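Local coordinates for protein serine protease inhibitor (Schistosoma haematobium, PDB 3STO) that probably inhibits serine-type endopeptidases, as a trematode member of the serpin family, at residues 206-211 with 224-229; 290-295 with 372-377. All blocks are in the same frame, centred on the assembly; numbering follows the deposited sequence.

In the fold
Interactions 1 and 2 come in series along the chain, their centres about 10 Å apart and about 27 and 26 Å from the chain centre, on the same side. Strands 218-236 and 287-305, antiparallel neighbours, join them: backbone bonds of Met225 with Leu295, Gln227 with Leu293 and Gly229 with Val291 tie segment 224-229 to segment 290-295. The order 206-211, 224-229, 290-295, 372-377 is that of serpin beta sheet C. Its last strand, 373-376, follows the region of the reactive-centre loop, the probable protease bait, where residues 358-364 are not modelled. Arg294 belongs to both contacts: it forms a salt bridge with Glu210 and stacks on His376.

Interaction 1: 206-211 with 224-229; sequences YTRKED and MMTQEG
Met224, present as selenomethionine, pairs its backbone with Arg208 in both directions: Met224 N donates to Arg208 O at 2.7 Å, and Arg208 N returns a bond to Met224 O at 3.0 Å. The same Met224 O also receives a CA-H...O contact from Thr207. In the Met224 side chain a bend at chi3 (83°) carries the methyl CE to 3.7 Å from Glu210 CG, while CB packs on Glu210 CB. The unbranched, flexible chain of methionine suits this buried place because it can fold along its neighbour. Arg208 grips Glu210 side-on in a salt bridge, NE and NH2 both donating to OE1, which lies in the guanidinium plane; OE2 forms a second salt bridge, with Arg294.

This is the open end of an antiparallel beta hairpin made by strands 208-215 and 218-236 in the serpin fold. The axes of 208-211 and 224-229 are 107° apart, and a single antiparallel bridge, Arg208 with Met224, joins them.

Next, Met225 points away from 206-211, and its side chain packs on Leu295 and Phe202; Met225 CG and Thr207 OG1 are 4.0 Å apart. That hydroxyl is bound to Glu350 and also takes a bond from a water that accepts from Thr226 N. At Thr226 the branched side chain serves two purposes. OG1 donates to Tyr206 O at 2.8 Å from above the carbonyl plane, and CG2 sits over one face of the Arg208 guanidinium, 3.9 Å from NE.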
loop_
_atom_site.group_PDB
_atom_site.type_symbol
_atom_site.label_atom_id
_atom_site.label_comp_id
_atom_site.label_asym_id
_atom_site.label_seq_id
_atom_site.Cartn_x
_atom_site.Cartn_y
_atom_site.Cartn_z
ATOM N N TYR A 206 10.188 20.398 -20.100
ATOM C CA TYR A 206 9.603 21.363 -19.194
ATOM C C TYR A 206 9.946 21.067 -17.756
ATOM O O TYR A 206 9.490 21.744 -16.847
ATOM C CB TYR A 206 8.117 21.477 -19.396
ATOM C CG TYR A 206 7.779 21.771 -20.825
ATOM C CD1 TYR A 206 8.480 22.730 -21.535
ATOM C CD2 TYR A 206 6.767 21.078 -21.477
ATOM C CE1 TYR A 206 8.181 23.003 -22.860
ATOM C CE2 TYR A 206 6.459 21.341 -22.799
ATOM C CZ TYR A 206 7.169 22.308 -23.485
ATOM O OH TYR A 206 6.864 22.577 -24.797
ATOM N N THR A 207 10.792 20.076 -17.558
ATOM C CA THR A 207 11.210 19.735 -16.217
ATOM C C THR A 207 12.423 20.610 -15.896
ATOM O O THR A 207 13.339 20.717 -16.708
ATOM C CB THR A 207 11.558 18.217 -16.099
ATOM O OG1 THR A 207 10.406 17.436 -16.447
ATOM C CG2 THR A 207 12.063 17.855 -14.686
ATOM N N ARG A 208 12.425 21.224 -14.713
ATOM C CA ARG A 208 13.507 22.120 -14.342
ATOM C C ARG A 208 13.760 22.142 -12.813
ATOM O O ARG A 208 12.902 21.729 -12.023
ATOM C CB ARG A 208 13.241 23.533 -14.934
ATOM C CG ARG A 208 12.325 24.434 -14.094
ATOM C CD ARG A 208 10.886 23.938 -13.863
ATOM N NE ARG A 208 10.148 24.962 -13.112
ATOM C CZ ARG A 208 9.463 25.965 -13.667
ATOM N NH1 ARG A 208 9.370 26.031 -14.991
ATOM N NH2 ARG A 208 8.865 26.895 -12.903
ATOM N N LYS A 209 14.949 22.590 -12.406
ATOM C CA LYS A 209 15.301 22.668 -10.994
ATOM C C LYS A 209 14.492 23.752 -10.296
ATOM O O LYS A 209 14.357 24.854 -10.788
ATOM C CB LYS A 209 16.793 22.962 -10.812
ATOM C CG LYS A 209 17.725 22.077 -11.603
ATOM C CD LYS A 209 18.032 20.807 -10.900
ATOM C CE LYS A 209 18.738 19.906 -11.880
ATOM N NZ LYS A 209 18.690 18.453 -11.508
ATOM N N GLU A 210 13.962 23.442 -9.124
ATOM C CA GLU A 210 13.157 24.415 -8.415
ATOM C C GLU A 210 13.270 24.157 -6.911
ATOM O O GLU A 210 13.522 23.037 -6.493
ATOM C CB GLU A 210 11.710 24.336 -8.918
ATOM C CG GLU A 210 10.701 25.275 -8.243
ATOM C CD GLU A 210 9.490 25.570 -9.131
ATOM O OE1 GLU A 210 9.654 25.525 -10.372
ATOM O OE2 GLU A 210 8.388 25.857 -8.598
ATOM N N ASP A 211 13.095 25.191 -6.100
ATOM C CA ASP A 211 13.137 25.024 -4.656
ATOM C C ASP A 211 11.945 24.285 -4.079
ATOM O O ASP A 211 10.809 24.520 -4.479
ATOM C CB ASP A 211 13.295 26.379 -3.954
ATOM C CG ASP A 211 14.744 26.699 -3.661
ATOM O OD1 ASP A 211 15.639 26.076 -4.303
ATOM O OD2 ASP A 211 14.984 27.562 -2.789
HETATM N N MSE A 224 11.590 19.593 -10.959
HETATM C CA MSE A 224 10.179 19.970 -10.943
HETATM C C MSE A 224 9.531 19.765 -12.330
HETATM O O MSE A 224 9.921 20.384 -13.316
HETATM C CB MSE A 224 10.033 21.419 -10.452
HETATM C CG MSE A 224 8.602 21.897 -10.158
HETATM SE SE MSE A 224 7.826 21.097 -8.472
HETATM C CE MSE A 224 8.623 22.372 -7.159
HETATM N N MSE A 225 8.551 18.878 -12.400
HETATM C CA MSE A 225 7.798 18.650 -13.624
HETATM C C MSE A 225 6.688 19.658 -13.668
HETATM O O MSE A 225 6.180 20.104 -12.626
HETATM C CB MSE A 225 7.232 17.232 -13.677
HETATM C CG MSE A 225 8.260 16.178 -13.283
HETATM SE SE MSE A 225 7.579 14.344 -13.467
HETATM C CE MSE A 225 6.059 14.367 -12.198
ATOM N N THR A 226 6.338 20.052 -14.880
ATOM C CA THR A 226 5.382 21.135 -15.050
ATOM C C THR A 226 4.471 20.781 -16.209
ATOM O O THR A 226 4.897 20.157 -17.166
ATOM C CB THR A 226 6.089 22.518 -15.322
ATOM O OG1 THR A 226 6.838 22.409 -16.507
ATOM C CG2 THR A 226 7.094 22.890 -14.225
ATOM N N GLN A 227 3.214 21.188 -16.109
ATOM C CA GLN A 227 2.273 21.004 -17.184
ATOM C C GLN A 227 1.007 21.846 -16.974
ATOM O O GLN A 227 0.612 22.181 -15.833
ATOM C CB GLN A 227 1.995 19.501 -17.378
ATOM C CG GLN A 227 0.558 19.074 -17.593
ATOM C CD GLN A 227 0.381 17.548 -17.438
ATOM O OE1 GLN A 227 -0.206 17.087 -16.462
ATOM N NE2 GLN A 227 0.894 16.772 -18.399
ATOM N N GLU A 228 0.404 22.259 -18.085
ATOM C CA GLU A 228 -0.881 22.912 -17.985
ATOM C C GLU A 228 -1.860 21.997 -18.657
ATOM O O GLU A 228 -1.566 21.423 -19.696
ATOM C CB GLU A 228 -0.855 24.281 -18.619
ATOM C CG GLU A 228 0.416 25.057 -18.343
ATOM C CD GLU A 228 0.774 25.982 -19.506
ATOM O OE1 GLU A 228 0.068 27.010 -19.688
ATOM O OE2 GLU A 228 1.743 25.663 -20.246
ATOM N N GLY A 229 -3.008 21.819 -18.036
ATOM C CA GLY A 229 -3.898 20.761 -18.452
ATOM C C GLY A 229 -5.253 20.775 -17.789
ATOM O O GLY A 229 -5.523 21.549 -16.870
HETATM O O HOH W 1 7.708 18.504 -16.969
#

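Interaction 2: 290-295 with 372-377; sequences TVSLRL and EVDFHV
Arg294 lays its guanidinium flat on the ring of His376, with centres 3.6 Å apart and planes 18° from parallel, on one face of a parallel strand pair in serpin beta sheet C. The long arginine chain, extended from CG to NE, crosses the histidine obliquely; CD rides over the ring face and CZ comes within 3.3 Å of His376 CE1. Arg294 NH1 also forms a salt bridge with Glu210 OE2. Asp374 CB lies over the rim of the opposite ring face. At the ring edge, near its plane, Ser292 OG and His376 NE2 share a hydrogen bond of 3.0 Å, which would fix the ring's rotation. Serine's short hydroxyl, with OG anti to the backbone N (chi1 167°), reaches this edge.

The other face carries Val291, Leu293, Val373 and Phe375. Val291 CG1 lies alongside Phe375 CB and Val373 CG1, and Leu293 CD1 packs 3.8 Å from Phe375 CD2. Hydrocarbon side chains suit this largely buried side, where Met231 meets Val291 and Leu293, and Ile257 and Leu259 meet Phe375.

At the start, Thr290 and Glu372 cross at about a right angle: Glu372 N donates to Thr290 OG1, and Thr290 N reaches Glu372 OE2 at 3.0 Å from above the carboxylate plane.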
loop_
_atom_site.group_PDB
_atom_site.type_symbol
_atom_site.label_atom_id
_atom_site.label_comp_id
_atom_site.label_asym_id
_atom_site.label_seq_id
_atom_site.Cartn_x
_atom_site.Cartn_y
_atom_site.Cartn_z
ATOM N N THR A 290 -8.762 23.918 -15.615
ATOM C CA THR A 290 -7.462 24.053 -16.239
ATOM C C THR A 290 -6.480 24.394 -15.137
ATOM O O THR A 290 -6.697 25.312 -14.333
ATOM C CB THR A 290 -7.463 25.084 -17.426
ATOM O OG1 THR A 290 -7.931 26.362 -16.983
ATOM C CG2 THR A 290 -8.390 24.601 -18.518
ATOM N N VAL A 291 -5.413 23.619 -15.086
ATOM C CA VAL A 291 -4.470 23.720 -13.993
ATOM C C VAL A 291 -3.055 23.852 -14.490
ATOM O O VAL A 291 -2.604 23.109 -15.392
ATOM C CB VAL A 291 -4.556 22.470 -13.093
ATOM C CG1 VAL A 291 -3.619 22.588 -11.936
ATOM C CG2 VAL A 291 -5.952 22.307 -12.603
ATOM N N SER A 292 -2.360 24.816 -13.904
ATOM C CA SER A 292 -0.907 24.871 -13.998
ATOM C C SER A 292 -0.366 23.986 -12.861
ATOM O O SER A 292 -0.478 24.326 -11.687
ATOM C CB SER A 292 -0.420 26.303 -13.831
ATOM O OG SER A 292 0.976 26.333 -13.631
ATOM N N LEU A 293 0.175 22.835 -13.224
ATOM C CA LEU A 293 0.605 21.852 -12.250
ATOM C C LEU A 293 2.118 21.776 -12.198
ATOM O O LEU A 293 2.765 21.557 -13.216
ATOM C CB LEU A 293 0.036 20.471 -12.612
ATOM C CG LEU A 293 0.563 19.219 -11.891
ATOM C CD1 LEU A 293 0.315 19.313 -10.407
ATOM C CD2 LEU A 293 -0.075 17.924 -12.456
ATOM N N ARG A 294 2.690 21.938 -11.014
ATOM C CA ARG A 294 4.105 21.604 -10.852
ATOM C C ARG A 294 4.250 20.546 -9.810
ATOM O O ARG A 294 3.664 20.629 -8.735
ATOM C CB ARG A 294 4.928 22.814 -10.446
ATOM C CG ARG A 294 4.705 24.023 -11.313
ATOM C CD ARG A 294 5.850 24.968 -11.136
ATOM N NE ARG A 294 5.563 26.244 -11.743
ATOM C CZ ARG A 294 5.755 27.394 -11.127
ATOM N NH1 ARG A 294 6.235 27.399 -9.891
ATOM N NH2 ARG A 294 5.482 28.526 -11.746
ATOM N N LEU A 295 5.083 19.575 -10.114
ATOM C CA LEU A 295 5.136 18.370 -9.333
ATOM C C LEU A 295 6.566 17.853 -9.389
ATOM O O LEU A 295 7.103 17.617 -10.464
ATOM C CB LEU A 295 4.132 17.326 -9.900
ATOM C CG LEU A 295 3.989 15.963 -9.213
ATOM C CD1 LEU A 295 3.445 16.140 -7.781
ATOM C CD2 LEU A 295 3.108 14.951 -10.001
ATOM N N GLU A 372 -6.930 28.389 -15.001
ATOM C CA GLU A 372 -7.636 29.095 -13.921
ATOM C C GLU A 372 -6.978 28.920 -12.542
ATOM O O GLU A 372 -7.188 29.732 -11.669
ATOM C CB GLU A 372 -9.100 28.652 -13.830
ATOM C CG GLU A 372 -9.619 28.000 -15.108
ATOM C CD GLU A 372 -10.792 27.042 -14.867
ATOM O OE1 GLU A 372 -11.601 27.289 -13.949
ATOM O OE2 GLU A 372 -10.908 26.035 -15.598
ATOM N N VAL A 373 -6.201 27.853 -12.355
ATOM C CA VAL A 373 -5.688 27.485 -11.032
ATOM C C VAL A 373 -4.198 27.143 -11.045
ATOM O O VAL A 373 -3.716 26.454 -11.955
ATOM C CB VAL A 373 -6.502 26.276 -10.488
ATOM C CG1 VAL A 373 -5.624 25.190 -10.005
ATOM C CG2 VAL A 373 -7.491 26.728 -9.438
ATOM N N ASP A 374 -3.450 27.627 -10.055
ATOM C CA ASP A 374 -2.076 27.136 -9.897
ATOM C C ASP A 374 -2.077 26.000 -8.906
ATOM O O ASP A 374 -2.744 26.071 -7.882
ATOM C CB ASP A 374 -1.132 28.214 -9.404
ATOM C CG ASP A 374 -0.784 29.190 -10.480
ATOM O OD1 ASP A 374 -1.103 28.892 -11.649
ATOM O OD2 ASP A 374 -0.198 30.252 -10.168
ATOM N N PHE A 375 -1.365 24.932 -9.218
ATOM C CA PHE A 375 -1.222 23.845 -8.252
ATOM C C PHE A 375 0.244 23.499 -8.248
ATOM O O PHE A 375 0.692 22.645 -9.025
ATOM C CB PHE A 375 -2.069 22.628 -8.655
ATOM C CG PHE A 375 -2.336 21.670 -7.536
ATOM C CD1 PHE A 375 -3.403 21.863 -6.699
ATOM C CD2 PHE A 375 -1.518 20.552 -7.336
ATOM C CE1 PHE A 375 -3.655 20.968 -5.671
ATOM C CE2 PHE A 375 -1.757 19.664 -6.314
ATOM C CZ PHE A 375 -2.817 19.868 -5.471
ATOM N N HIS A 376 0.994 24.181 -7.391
ATOM C CA HIS A 376 2.449 24.081 -7.414
ATOM C C HIS A 376 2.954 23.358 -6.178
ATOM O O HIS A 376 2.847 23.859 -5.074
ATOM C CB HIS A 376 3.067 25.475 -7.546
ATOM C CG HIS A 376 2.720 26.153 -8.826
ATOM N ND1 HIS A 376 3.021 27.474 -9.073
ATOM C CD2 HIS A 376 2.104 25.690 -9.939
ATOM C CE1 HIS A 376 2.593 27.800 -10.277
ATOM N NE2 HIS A 376 2.035 26.730 -10.826
ATOM N N VAL A 377 3.468 22.149 -6.376
ATOM C CA VAL A 377 3.737 21.249 -5.257
ATOM C C VAL A 377 5.148 21.586 -4.758
ATOM O O VAL A 377 6.117 20.958 -5.154
ATOM C CB VAL A 377 3.533 19.731 -5.662
ATOM C CG1 VAL A 377 3.815 18.795 -4.515
ATOM C CG2 VAL A 377 2.125 19.483 -6.178
#